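Local structure of pollen-specific leucine-rich repeat extensin-like protein 1 (Arabidopsis thaliana, 6TME) at residues V214-H219 against E238-G243; L257-V262 against L281-Q286. The protein probably acts in the cell wall of pollen, where its leucine-rich repeat domain is likely to bind a protein or peptide partner. All coordinates share one frame; numbering follows the deposited sequence.

Contact 1 (V214-H219 against E238-G243); sequences VVTFAH and EIVFIG
F217 and F241 sit one repeat apart on the buried side of the contact, their side chains pointing the same way. The ring planes differ by only 3° but are slid apart, with centroids 5.4 Å from each other, so there is little overlap and the touching is done by CD2 of F217 against CE1 of F241 at 3.6 Å. I239 reaches the edge of the F217 ring near its plane, CD1 lying 4.1 Å from CE2. Both phenyls have CG beside their own backbone N (chi1 -59° and -62°), a shared torsion that keeps them in step. Strands 214-216 and 238-240 run parallel; F217 N carries the pairing past the strand ends with a 2.8 Å bond to V240 O, and H219 N bonds to I242 O at 2.6 Å. On the other face T216 CG2 lies alongside V240. A218 CB touches both V240 CG1 and I242 CB, 3.9 Å from each. Beyond A218 the contact opens toward solvent: H219, I242 and G243 are partly exposed. The H219 ring lays one face over I242 O, offset toward the rim, while its CE1 meets I242 CG2 at 3.9 Å. An alanine here would probably leave I242 CG2 without its imidazole partner and the I242 carbonyl less covered. The face bearing V214, T216 and E238 meets another protein chain, whose backbone bonds to E238 OE1, while T216 OG1 turns to N195. N244 ND2 bonds to both F217 O and F241 O, as the asparagines of the leucine-rich repeat consensus do. Strand 191-193 flanks the pair next to V214 and T216, and strand 262-264 continues the stack beyond E238, with F241 resting on F263.

Contact 2 (L257-V262 against L281-Q286); sequences LNNVTV and LANVEQ. With NAG (2-acetamido-2-deoxy-beta-D-glucopyranose), chain G.
The flat amide of N283 meets the N258 carbonyl at its edge: ND2 donates to N258 O at 2.9 Å with an N-H...O angle of 173°. The acceptor is just 2° out of the N283 amide plane, and the donor lies in the carbonyl plane, so the bond is nearly straight and uses the in-plane direction of both groups. K307 NZ takes the other end of this amide by bonding to OD1, which fixes its rotation. The amide of N259 carries the glycan, with ND2 joined covalently to C1 of the N-acetylglucosamine. NAG N2 in turn gives a weak bond to N258 OD1, 3.2 Å long. Between the two turns a water accepts from N283 N and donates to V260 O (2.6 Å) and L257 O. It thereby bridges backbones where V260 O and V284 N are close but poorly aligned. Among the apolar side chains L281 CD2 lies 4.1 Å from L257 CB, and V260 CG1 lies beside V284 CG2 at 4.0 Å. V284 CG2 is anti to its backbone N, which turns this methyl to the L257-V262 side. T261 O is gripped twice, by E285 N at 2.7 Å, tilted 33° from the carbonyl plane, and by Q286 N at 2.9 Å, nearly in line with the C=O. The side chains of T261 and E285 run alongside each other, T261 OG1 bonding to N237 O and E285 OE1 to an aromatic side chain of another protein chain. Two type I turns, L257 to V260 and L281 to V284, each lead into a short strand, and their 24-residue spacing and inward leucine and valine positions are those of consecutive coils in a plant-type leucine-rich repeat solenoid.

Contact 1 and contact 2 join successive coils of the same solenoid, and they meet where strand 238-240 pairs with V262: I239 N and V262 O are 3.1 Å apart, a probable hydrogen bond, and E238 CG packs on T261 and V262. Contact 1 is buried near the middle of the chain, and its chemistry is parallel backbone bonding with phenyl and aliphatic packing. Contact 2 is only partly buried, with 6 of its 12 touching residues buried against 9 in contact 1, and relies more on asparagine amides, a bridging water and a sugar at the rim. The second protein chain reaches both, hydrogen-bonding to E238 in one and E285 in the other.

Contact 1 (V214-H219 against E238-G243)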
loop_
_atom_site.group_PDB
_atom_site.type_symbol
_atom_site.label_atom_id
_atom_site.label_comp_id
_atom_site.label_asym_id
_atom_site.label_seq_id
_atom_site.Cartn_x
_atom_site.Cartn_y
_atom_site.Cartn_z
ATOM N N VAL A 214 3.215 -2.805 5.980
ATOM C CA VAL A 214 3.350 -1.866 4.864
ATOM C C VAL A 214 2.068 -1.057 4.735
ATOM O O VAL A 214 0.967 -1.625 4.762
ATOM C CB VAL A 214 3.673 -2.566 3.520
ATOM C CG1 VAL A 214 2.623 -3.638 3.140
ATOM C CG2 VAL A 214 3.782 -1.538 2.397
ATOM N N VAL A 215 2.211 0.272 4.599
ATOM C CA VAL A 215 1.102 1.190 4.338
ATOM C C VAL A 215 1.512 2.149 3.219
ATOM O O VAL A 215 2.560 2.796 3.313
ATOM C CB VAL A 215 0.707 2.002 5.591
ATOM C CG1 VAL A 215 -0.514 2.832 5.279
ATOM C CG2 VAL A 215 0.477 1.115 6.828
ATOM N N THR A 216 0.687 2.262 2.173
ATOM C CA THR A 216 0.916 3.247 1.123
ATOM C C THR A 216 -0.241 4.238 1.044
ATOM O O THR A 216 -1.418 3.836 1.032
ATOM C CB THR A 216 1.153 2.583 -0.248
ATOM O OG1 THR A 216 -0.030 1.922 -0.729
ATOM C CG2 THR A 216 2.321 1.591 -0.164
ATOM N N PHE A 217 0.111 5.535 1.027
ATOM C CA PHE A 217 -0.797 6.663 0.806
ATOM C C PHE A 217 -0.475 7.423 -0.472
ATOM O O PHE A 217 -1.149 8.420 -0.770
ATOM C CB PHE A 217 -0.712 7.695 1.943
ATOM C CG PHE A 217 -1.020 7.174 3.292
ATOM C CD1 PHE A 217 -2.323 7.207 3.775
ATOM C CD2 PHE A 217 -0.007 6.705 4.109
ATOM C CE1 PHE A 217 -2.620 6.742 5.049
ATOM C CE2 PHE A 217 -0.292 6.227 5.380
ATOM C CZ PHE A 217 -1.606 6.245 5.851
ATOM N N ALA A 218 0.587 7.027 -1.183
ATOM C CA ALA A 218 1.125 7.807 -2.296
ATOM C C ALA A 218 0.031 8.234 -3.275
ATOM O O ALA A 218 -0.957 7.531 -3.468
ATOM C CB ALA A 218 2.185 6.978 -3.027
ATOM N N HIS A 219 0.214 9.403 -3.896
ATOM C CA HIS A 219 -0.617 9.869 -5.018
ATOM C C HIS A 219 -2.103 9.922 -4.659
ATOM O O HIS A 219 -2.976 9.347 -5.331
ATOM C CB HIS A 219 -0.378 9.012 -6.259
ATOM C CG HIS A 219 1.038 9.062 -6.735
ATOM N ND1 HIS A 219 1.709 10.248 -6.930
ATOM C CD2 HIS A 219 1.924 8.079 -7.013
ATOM C CE1 HIS A 219 2.942 9.992 -7.323
ATOM N NE2 HIS A 219 3.102 8.685 -7.369
ATOM N N GLU A 238 7.549 -0.392 5.890
ATOM C CA GLU A 238 7.520 0.435 4.679
ATOM C C GLU A 238 6.306 1.347 4.719
ATOM O O GLU A 238 5.177 0.871 4.871
ATOM C CB GLU A 238 7.498 -0.426 3.401
ATOM C CG GLU A 238 8.646 -1.422 3.307
ATOM C CD GLU A 238 8.596 -2.377 2.112
ATOM O OE1 GLU A 238 7.900 -2.097 1.102
ATOM O OE2 GLU A 238 9.273 -3.431 2.205
ATOM N N ILE A 239 6.531 2.653 4.593
ATOM C CA ILE A 239 5.450 3.633 4.548
ATOM C C ILE A 239 5.750 4.622 3.429
ATOM O O ILE A 239 6.866 5.137 3.323
ATOM C CB ILE A 239 5.249 4.347 5.901
ATOM C CG1 ILE A 239 3.952 5.163 5.886
ATOM C CG2 ILE A 239 6.462 5.227 6.293
ATOM C CD1 ILE A 239 3.180 5.086 7.191
ATOM N N VAL A 240 4.768 4.861 2.570
ATOM C CA VAL A 240 4.972 5.630 1.349
ATOM C C VAL A 240 3.907 6.718 1.269
ATOM O O VAL A 240 2.710 6.410 1.234
ATOM C CB VAL A 240 4.930 4.726 0.110
ATOM C CG1 VAL A 240 5.241 5.522 -1.145
ATOM C CG2 VAL A 240 5.925 3.566 0.281
ATOM N N PHE A 241 4.352 7.985 1.259
ATOM C CA PHE A 241 3.509 9.173 1.183
ATOM C C PHE A 241 3.678 9.961 -0.113
ATOM O O PHE A 241 3.110 11.053 -0.226
ATOM C CB PHE A 241 3.826 10.162 2.311
ATOM C CG PHE A 241 3.602 9.655 3.692
ATOM C CD1 PHE A 241 2.331 9.667 4.257
ATOM C CD2 PHE A 241 4.682 9.274 4.474
ATOM C CE1 PHE A 241 2.136 9.230 5.560
ATOM C CE2 PHE A 241 4.500 8.841 5.769
ATOM C CZ PHE A 241 3.228 8.820 6.321
ATOM N N ILE A 242 4.483 9.479 -1.059
ATOM C CA ILE A 242 4.789 10.195 -2.296
ATOM C C ILE A 242 3.580 10.940 -2.864
ATOM O O ILE A 242 2.543 10.336 -3.165
ATOM C CB ILE A 242 5.338 9.232 -3.366
ATOM C CG1 ILE A 242 6.490 8.419 -2.830
ATOM C CG2 ILE A 242 5.797 10.003 -4.608
ATOM C CD1 ILE A 242 7.001 7.421 -3.843
ATOM N N GLY A 243 3.717 12.250 -3.053
ATOM C CA GLY A 243 2.789 12.955 -3.915
ATOM C C GLY A 243 1.434 13.207 -3.289
ATOM O O GLY A 243 0.418 12.725 -3.780
#

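Contact 2 (L257-V262 against L281-Q286)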
loop_
_atom_site.group_PDB
_atom_site.type_symbol
_atom_site.label_atom_id
_atom_site.label_comp_id
_atom_site.label_asym_id
_atom_site.label_seq_id
_atom_site.Cartn_x
_atom_site.Cartn_y
_atom_site.Cartn_z
ATOM N N LEU A 257 10.506 4.531 14.748
ATOM C CA LEU A 257 10.189 3.453 13.798
ATOM C C LEU A 257 11.443 2.647 13.451
ATOM O O LEU A 257 11.900 2.587 12.311
ATOM C CB LEU A 257 9.539 4.032 12.551
ATOM C CG LEU A 257 8.228 4.725 12.924
ATOM C CD1 LEU A 257 7.678 5.544 11.761
ATOM C CD2 LEU A 257 7.240 3.675 13.400
ATOM N N ASN A 258 11.974 1.972 14.461
ATOM C CA ASN A 258 13.286 1.349 14.319
ATOM C C ASN A 258 13.286 0.116 13.414
ATOM O O ASN A 258 14.369 -0.374 13.079
ATOM C CB ASN A 258 13.847 0.991 15.698
ATOM C CG ASN A 258 12.889 0.161 16.508
ATOM O OD1 ASN A 258 11.726 0.015 16.141
ATOM N ND2 ASN A 258 13.366 -0.398 17.612
ATOM N N ASN A 259 12.134 -0.385 12.985
ATOM C CA ASN A 259 12.109 -1.483 12.015
ATOM C C ASN A 259 11.810 -1.026 10.591
ATOM O O ASN A 259 11.706 -1.869 9.699
ATOM C CB ASN A 259 11.097 -2.560 12.437
ATOM C CG ASN A 259 11.569 -3.351 13.658
ATOM O OD1 ASN A 259 12.750 -3.684 13.780
ATOM N ND2 ASN A 259 10.647 -3.644 14.568
ATOM N N VAL A 260 11.699 0.280 10.352
ATOM C CA VAL A 260 11.392 0.793 9.018
ATOM C C VAL A 260 12.582 0.598 8.081
ATOM O O VAL A 260 13.722 0.921 8.423
ATOM C CB VAL A 260 10.993 2.273 9.115
ATOM C CG1 VAL A 260 11.291 3.004 7.821
ATOM C CG2 VAL A 260 9.512 2.387 9.470
ATOM N N THR A 261 12.319 0.079 6.880
ATOM C CA THR A 261 13.322 0.024 5.824
ATOM C C THR A 261 13.091 1.031 4.707
ATOM O O THR A 261 14.025 1.317 3.941
ATOM C CB THR A 261 13.360 -1.373 5.181
ATOM O OG1 THR A 261 12.072 -1.686 4.627
ATOM C CG2 THR A 261 13.760 -2.420 6.197
ATOM N N VAL A 262 11.865 1.530 4.565
ATOM C CA VAL A 262 11.480 2.390 3.461
ATOM C C VAL A 262 10.640 3.498 4.064
ATOM O O VAL A 262 9.528 3.243 4.545
ATOM C CB VAL A 262 10.672 1.666 2.371
ATOM C CG1 VAL A 262 10.199 2.702 1.347
ATOM C CG2 VAL A 262 11.477 0.560 1.695
ATOM N N LEU A 281 16.324 5.507 13.122
ATOM C CA LEU A 281 15.894 4.638 12.028
ATOM C C LEU A 281 16.981 3.609 11.715
ATOM O O LEU A 281 17.565 3.570 10.632
ATOM C CB LEU A 281 15.533 5.466 10.805
ATOM C CG LEU A 281 14.395 6.463 11.037
ATOM C CD1 LEU A 281 14.086 7.218 9.750
ATOM C CD2 LEU A 281 13.152 5.764 11.604
ATOM N N ALA A 282 17.225 2.743 12.704
ATOM C CA ALA A 282 18.363 1.832 12.650
ATOM C C ALA A 282 18.303 0.878 11.462
ATOM O O ALA A 282 19.323 0.278 11.118
ATOM C CB ALA A 282 18.453 1.043 13.960
ATOM N N ASN A 283 17.143 0.723 10.827
ATOM C CA ASN A 283 16.992 -0.234 9.735
ATOM C C ASN A 283 16.700 0.404 8.385
ATOM O O ASN A 283 16.581 -0.330 7.398
ATOM C CB ASN A 283 15.874 -1.244 10.044
ATOM C CG ASN A 283 16.379 -2.466 10.795
ATOM O OD1 ASN A 283 17.063 -3.328 10.230
ATOM N ND2 ASN A 283 16.063 -2.534 12.087
ATOM N N VAL A 284 16.564 1.730 8.306
ATOM C CA VAL A 284 16.059 2.323 7.079
ATOM C C VAL A 284 17.057 2.088 5.960
ATOM O O VAL A 284 18.275 2.196 6.152
ATOM C CB VAL A 284 15.730 3.812 7.265
ATOM C CG1 VAL A 284 16.962 4.685 7.225
ATOM C CG2 VAL A 284 14.716 4.244 6.191
ATOM N N GLU A 285 16.548 1.668 4.807
ATOM C CA GLU A 285 17.380 1.430 3.641
ATOM C C GLU A 285 17.156 2.463 2.555
ATOM O O GLU A 285 18.121 2.957 1.951
ATOM C CB GLU A 285 17.114 0.028 3.089
ATOM C CG GLU A 285 17.672 -1.072 3.975
ATOM C CD GLU A 285 17.116 -2.445 3.625
ATOM O OE1 GLU A 285 16.587 -2.613 2.501
ATOM O OE2 GLU A 285 17.180 -3.348 4.489
ATOM N N GLN A 286 15.894 2.805 2.328
ATOM C CA GLN A 286 15.470 3.791 1.347
ATOM C C GLN A 286 14.808 4.919 2.114
ATOM O O GLN A 286 13.873 4.681 2.885
ATOM C CB GLN A 286 14.493 3.176 0.335
ATOM C CG GLN A 286 15.026 1.955 -0.409
ATOM C CD GLN A 286 15.996 2.326 -1.522
ATOM O OE1 GLN A 286 15.850 3.363 -2.190
ATOM N NE2 GLN A 286 16.981 1.480 -1.734
HETATM C C1 NAG G . 10.932 -4.341 15.799
HETATM C C2 NAG G . 9.935 -3.878 16.851
HETATM C C3 NAG G . 10.304 -4.462 18.205
HETATM C C4 NAG G . 10.383 -5.980 18.108
HETATM C C5 NAG G . 11.309 -6.408 16.966
HETATM C C6 NAG G . 11.266 -7.897 16.710
HETATM C C7 NAG G . 8.812 -1.732 16.451
HETATM C C8 NAG G . 7.687 -2.542 15.882
HETATM N N2 NAG G . 9.862 -2.427 16.910
HETATM O O4 NAG G . 10.860 -6.522 19.334
HETATM O O5 NAG G . 10.932 -5.769 15.734
HETATM O O6 NAG G . 11.614 -8.200 15.367
HETATM O O7 NAG G . 8.768 -0.503 16.499
HETATM O O HOH W 1 14.546 1.790 10.726
#